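Local coordinates for prolyl-tRNA synthetase (Giardia lamblia ATCC 50803, PDB 3IAL), which probably joins L-proline to tRNA(Pro) at the expense of ATP, and is captured here with the prolyl-adenylate intermediate bound, at residues His436-Ile449 against Glu454-Thr466. Sequence-based numbering, arbitrary orientation.
Sequences HNSMVTNCKSFDEI and ENKGGLARFPFYT
Arg461 runs its side chain alongside Asn442, both pointing the same way from neighbouring strands. Its CB and CG both pass Asn442 OD1, CB also lying 3.8 Å from Thr441 O, and CD touches both Asn442 OD1 (3.4 Å) and Val440 CG1 (4.1 Å). With CG anti to the backbone N (chi1 -174°) and the chain extended to NE, NH1 arrives beside the amide and donates to Asn442 OD1 at 2.7 Å, in the guanidinium plane although the two flat groups are turned 74° apart. NE makes a weak hydrogen bond with Tyr513 OH, NH2 a salt bridge with Glu493, and Tyr511 adds a cation-pi contact, so several partners fix the guanidinium. Strands 440-442 and 459-464 pair directly in parallel, and helix 446-455 connects them, a beta-alpha-beta unit in the C-terminal part of this prolyl-tRNA synthetase; strand 510-515 continues the sheet antiparallel beyond 459-464. Four backbone bonds lace the pair, from Leu459 N to Met439 O through to Cys443 N to Arg461 O. On the side of Thr441 and Ala460, the helix packs down: Ile449 CG2 touches Ala460 CB at 3.8 Å, and CD1 makes a CH-pi contact over one face of Phe462, 3.6 Å from the ring centroid. Lys456, fully extended, meets Thr441 tip to tip, NZ donating to OG1 at 2.7 Å. That hydroxyl also donates to a water that bridges onward to Gly457 O and Leu459 O.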
loop_
_atom_site.group_PDB
_atom_site.type_symbol
_atom_site.label_atom_id
_atom_site.label_comp_id
_atom_site.label_asym_id
_atom_site.label_seq_id
_atom_site.Cartn_x
_atom_site.Cartn_y
_atom_site.Cartn_z
ATOM N N HIS B 436 -23.624 -5.072 20.257
ATOM C CA HIS B 436 -22.978 -4.027 21.043
ATOM C C HIS B 436 -23.933 -3.488 22.113
ATOM O O HIS B 436 -23.593 -3.457 23.299
ATOM C CB HIS B 436 -22.507 -2.871 20.160
ATOM C CG HIS B 436 -22.071 -1.672 20.942
ATOM N ND1 HIS B 436 -20.768 -1.480 21.339
ATOM C CD2 HIS B 436 -22.771 -0.619 21.427
ATOM C CE1 HIS B 436 -20.682 -0.356 22.028
ATOM N NE2 HIS B 436 -21.882 0.185 22.095
ATOM N N ASN B 437 -25.128 -3.083 21.688
ATOM C CA ASN B 437 -26.125 -2.520 22.613
ATOM C C ASN B 437 -26.489 -3.475 23.760
ATOM O O ASN B 437 -26.687 -3.041 24.888
ATOM C CB ASN B 437 -27.384 -2.059 21.855
ATOM C CG ASN B 437 -27.114 -0.861 20.943
ATOM O OD1 ASN B 437 -26.238 -0.047 21.220
ATOM N ND2 ASN B 437 -27.876 -0.749 19.856
ATOM N N SER B 438 -26.541 -4.770 23.466
ATOM C CA SER B 438 -26.779 -5.800 24.478
ATOM C C SER B 438 -25.602 -5.991 25.459
ATOM O O SER B 438 -25.780 -6.578 26.531
ATOM C CB SER B 438 -27.103 -7.142 23.801
ATOM O OG SER B 438 -25.922 -7.867 23.464
ATOM N N MET B 439 -24.412 -5.511 25.086
ATOM C CA MET B 439 -23.195 -5.654 25.893
ATOM C C MET B 439 -22.750 -4.318 26.513
ATOM O O MET B 439 -21.564 -4.089 26.765
ATOM C CB MET B 439 -22.080 -6.265 25.036
ATOM C CG MET B 439 -22.371 -7.693 24.605
ATOM S SD MET B 439 -22.373 -8.872 25.978
ATOM C CE MET B 439 -20.678 -9.430 25.951
ATOM N N VAL B 440 -23.724 -3.444 26.736
ATOM C CA VAL B 440 -23.576 -2.263 27.572
ATOM C C VAL B 440 -24.623 -2.402 28.677
ATOM O O VAL B 440 -25.811 -2.393 28.388
ATOM C CB VAL B 440 -23.816 -0.975 26.757
ATOM C CG1 VAL B 440 -23.828 0.264 27.670
ATOM C CG2 VAL B 440 -22.746 -0.843 25.661
ATOM N N THR B 441 -24.174 -2.563 29.923
ATOM C CA THR B 441 -25.057 -2.816 31.054
ATOM C C THR B 441 -24.905 -1.758 32.132
ATOM O O THR B 441 -23.816 -1.539 32.645
ATOM C CB THR B 441 -24.754 -4.170 31.712
ATOM O OG1 THR B 441 -24.775 -5.206 30.721
ATOM C CG2 THR B 441 -25.789 -4.476 32.830
ATOM N N ASN B 442 -26.013 -1.130 32.504
ATOM C CA ASN B 442 -26.006 -0.114 33.554
ATOM C C ASN B 442 -25.900 -0.760 34.937
ATOM O O ASN B 442 -26.584 -1.737 35.216
ATOM C CB ASN B 442 -27.247 0.781 33.438
ATOM C CG ASN B 442 -27.141 1.766 32.279
ATOM O OD1 ASN B 442 -26.195 2.554 32.202
ATOM N ND2 ASN B 442 -28.108 1.720 31.373
ATOM N N CYS B 443 -25.014 -0.230 35.777
ATOM C CA CYS B 443 -24.767 -0.770 37.118
ATOM C C CYS B 443 -24.776 0.350 38.159
ATOM O O CYS B 443 -24.256 1.441 37.908
ATOM C CB CYS B 443 -23.433 -1.515 37.158
ATOM S SG CYS B 443 -23.322 -2.862 35.955
ATOM N N LYS B 444 -25.374 0.066 39.317
ATOM C CA LYS B 444 -25.549 1.056 40.384
ATOM C C LYS B 444 -24.686 0.763 41.610
ATOM O O LYS B 444 -24.869 1.393 42.649
ATOM C CB LYS B 444 -27.016 1.102 40.834
ATOM C CG LYS B 444 -28.015 1.445 39.735
ATOM C CD LYS B 444 -29.402 1.804 40.306
ATOM C CE LYS B 444 -30.115 0.600 40.921
ATOM N NZ LYS B 444 -29.592 0.222 42.274
ATOM N N SER B 445 -23.752 -0.181 41.494
ATOM C CA SER B 445 -22.927 -0.584 42.631
ATOM C C SER B 445 -21.699 -1.382 42.211
ATOM O O SER B 445 -21.637 -1.906 41.111
ATOM C CB SER B 445 -23.754 -1.423 43.611
ATOM O OG SER B 445 -23.903 -2.747 43.131
ATOM N N PHE B 446 -20.734 -1.484 43.116
ATOM C CA PHE B 446 -19.553 -2.307 42.903
ATOM C C PHE B 446 -19.946 -3.744 42.547
ATOM O O PHE B 446 -19.436 -4.305 41.570
ATOM C CB PHE B 446 -18.663 -2.289 44.147
ATOM C CG PHE B 446 -17.299 -2.867 43.929
ATOM C CD1 PHE B 446 -16.283 -2.097 43.384
ATOM C CD2 PHE B 446 -17.019 -4.179 44.292
ATOM C CE1 PHE B 446 -15.006 -2.631 43.192
ATOM C CE2 PHE B 446 -15.747 -4.717 44.101
ATOM C CZ PHE B 446 -14.742 -3.937 43.552
ATOM N N ASP B 447 -20.866 -4.314 43.322
ATOM C CA ASP B 447 -21.318 -5.694 43.132
ATOM C C ASP B 447 -21.973 -5.917 41.774
ATOM O O ASP B 447 -21.728 -6.938 41.134
ATOM C CB ASP B 447 -22.300 -6.105 44.238
ATOM C CG ASP B 447 -21.617 -6.313 45.590
ATOM O OD1 ASP B 447 -20.369 -6.278 45.654
ATOM O OD2 ASP B 447 -22.339 -6.514 46.591
ATOM N N GLU B 448 -22.801 -4.969 41.339
ATOM C CA GLU B 448 -23.455 -5.068 40.036
ATOM C C GLU B 448 -22.464 -5.006 38.871
ATOM O O GLU B 448 -22.632 -5.718 37.881
ATOM C CB GLU B 448 -24.527 -3.992 39.878
ATOM C CG GLU B 448 -25.801 -4.269 40.684
ATOM C CD GLU B 448 -26.931 -3.288 40.385
ATOM O OE1 GLU B 448 -26.791 -2.462 39.460
ATOM O OE2 GLU B 448 -27.968 -3.351 41.082
ATOM N N ILE B 449 -21.434 -4.165 38.989
ATOM C CA ILE B 449 -20.373 -4.109 37.978
ATOM C C ILE B 449 -19.616 -5.437 37.913
ATOM O O ILE B 449 -19.369 -5.964 36.829
ATOM C CB ILE B 449 -19.343 -2.995 38.270
ATOM C CG1 ILE B 449 -19.992 -1.608 38.191
ATOM C CG2 ILE B 449 -18.202 -3.067 37.278
ATOM C CD1 ILE B 449 -19.103 -0.504 38.708
ATOM N N GLU B 454 -18.312 -10.697 35.338
ATOM C CA GLU B 454 -18.156 -12.143 35.498
ATOM C C GLU B 454 -19.188 -12.961 34.704
ATOM O O GLU B 454 -18.823 -13.930 34.038
ATOM C CB GLU B 454 -18.234 -12.534 36.984
ATOM C CG GLU B 454 -17.029 -12.113 37.811
ATOM C CD GLU B 454 -17.116 -12.563 39.267
ATOM O OE1 GLU B 454 -18.226 -12.877 39.742
ATOM O OE2 GLU B 454 -16.066 -12.593 39.941
ATOM N N ASN B 455 -20.464 -12.579 34.782
ATOM C CA ASN B 455 -21.545 -13.412 34.232
ATOM C C ASN B 455 -21.908 -13.099 32.795
ATOM O O ASN B 455 -22.350 -13.981 32.062
ATOM C CB ASN B 455 -22.811 -13.293 35.085
ATOM C CG ASN B 455 -22.558 -13.569 36.547
ATOM O OD1 ASN B 455 -21.650 -14.318 36.897
ATOM N ND2 ASN B 455 -23.352 -12.949 37.412
ATOM N N LYS B 456 -21.737 -11.844 32.397
ATOM C CA LYS B 456 -22.219 -11.378 31.101
ATOM C C LYS B 456 -21.077 -10.913 30.204
ATOM O O LYS B 456 -21.063 -11.212 29.008
ATOM C CB LYS B 456 -23.218 -10.244 31.320
ATOM C CG LYS B 456 -23.905 -9.730 30.078
ATOM C CD LYS B 456 -24.933 -8.678 30.467
ATOM C CE LYS B 456 -25.518 -7.969 29.257
ATOM N NZ LYS B 456 -26.509 -6.933 29.670
ATOM N N GLY B 457 -20.130 -10.175 30.780
ATOM C CA GLY B 457 -19.066 -9.557 30.000
ATOM C C GLY B 457 -19.533 -8.264 29.359
ATOM O O GLY B 457 -20.566 -7.715 29.730
ATOM N N GLY B 458 -18.757 -7.781 28.395
ATOM C CA GLY B 458 -19.033 -6.509 27.739
ATOM C C GLY B 458 -18.674 -5.330 28.624
ATOM O O GLY B 458 -17.802 -5.425 29.493
ATOM N N LEU B 459 -19.360 -4.215 28.399
ATOM C CA LEU B 459 -19.089 -2.976 29.116
ATOM C C LEU B 459 -20.076 -2.812 30.271
ATOM O O LEU B 459 -21.275 -3.052 30.106
ATOM C CB LEU B 459 -19.184 -1.789 28.153
ATOM C CG LEU B 459 -18.086 -1.750 27.075
ATOM C CD1 LEU B 459 -18.579 -1.103 25.767
ATOM C CD2 LEU B 459 -16.838 -1.036 27.605
ATOM N N ALA B 460 -19.556 -2.433 31.436
ATOM C CA ALA B 460 -20.375 -2.072 32.597
ATOM C C ALA B 460 -20.353 -0.558 32.733
ATOM O O ALA B 460 -19.294 0.040 32.941
ATOM C CB ALA B 460 -19.838 -2.726 33.863
ATOM N N ARG B 461 -21.528 0.049 32.600
ATOM C CA ARG B 461 -21.682 1.496 32.598
ATOM C C ARG B 461 -22.231 1.933 33.948
ATOM O O ARG B 461 -23.174 1.344 34.453
ATOM C CB ARG B 461 -22.635 1.897 31.478
ATOM C CG ARG B 461 -22.790 3.390 31.257
ATOM C CD ARG B 461 -23.716 3.618 30.091
ATOM N NE ARG B 461 -24.023 5.029 29.861
ATOM C CZ ARG B 461 -25.047 5.690 30.405
ATOM N NH1 ARG B 461 -25.876 5.092 31.254
ATOM N NH2 ARG B 461 -25.236 6.973 30.105
ATOM N N PHE B 462 -21.624 2.947 34.547
ATOM C CA PHE B 462 -22.002 3.359 35.894
ATOM C C PHE B 462 -21.684 4.825 36.149
ATOM O O PHE B 462 -20.641 5.320 35.714
ATOM C CB PHE B 462 -21.314 2.476 36.946
ATOM C CG PHE B 462 -19.798 2.526 36.917
ATOM C CD1 PHE B 462 -19.097 3.353 37.784
ATOM C CD2 PHE B 462 -19.078 1.710 36.063
ATOM C CE1 PHE B 462 -17.705 3.388 37.776
ATOM C CE2 PHE B 462 -17.684 1.733 36.053
ATOM C CZ PHE B 462 -16.999 2.573 36.909
ATOM N N PRO B 463 -22.588 5.530 36.856
ATOM C CA PRO B 463 -22.254 6.904 37.231
ATOM C C PRO B 463 -21.068 6.899 38.197
ATOM O O PRO B 463 -20.945 5.984 39.023
ATOM C CB PRO B 463 -23.531 7.437 37.896
ATOM C CG PRO B 463 -24.367 6.234 38.206
ATOM C CD PRO B 463 -23.908 5.098 37.351
ATOM N N PHE B 464 -20.205 7.901 38.075
ATOM C CA PHE B 464 -18.950 7.933 38.812
ATOM C C PHE B 464 -18.599 9.376 39.170
ATOM O O PHE B 464 -18.913 10.297 38.417
ATOM C CB PHE B 464 -17.854 7.282 37.956
ATOM C CG PHE B 464 -16.560 7.044 38.678
ATOM C CD1 PHE B 464 -16.499 6.198 39.772
ATOM C CD2 PHE B 464 -15.387 7.638 38.228
ATOM C CE1 PHE B 464 -15.285 5.964 40.428
ATOM C CE2 PHE B 464 -14.183 7.417 38.866
ATOM C CZ PHE B 464 -14.128 6.578 39.973
ATOM N N TYR B 465 -17.929 9.555 40.305
ATOM C CA TYR B 465 -17.763 10.876 40.921
ATOM C C TYR B 465 -16.660 11.781 40.337
ATOM O O TYR B 465 -16.620 12.966 40.655
ATOM C CB TYR B 465 -17.543 10.715 42.432
ATOM C CG TYR B 465 -16.116 10.407 42.827
ATOM C CD1 TYR B 465 -15.251 11.430 43.227
ATOM C CD2 TYR B 465 -15.629 9.108 42.794
ATOM C CE1 TYR B 465 -13.948 11.161 43.588
ATOM C CE2 TYR B 465 -14.324 8.831 43.148
ATOM C CZ TYR B 465 -13.489 9.862 43.551
ATOM O OH TYR B 465 -12.187 9.596 43.899
ATOM N N THR B 466 -15.766 11.240 39.511
ATOM C CA THR B 466 -14.656 12.028 38.986
ATOM C C THR B 466 -14.094 11.497 37.663
ATOM O O THR B 466 -14.153 10.305 37.375
ATOM C CB THR B 466 -13.496 12.089 40.001
ATOM O OG1 THR B 466 -12.505 13.003 39.531
ATOM C CG2 THR B 466 -12.850 10.705 40.190
HETATM O O HOH W 1 -22.470 -5.702 29.435
#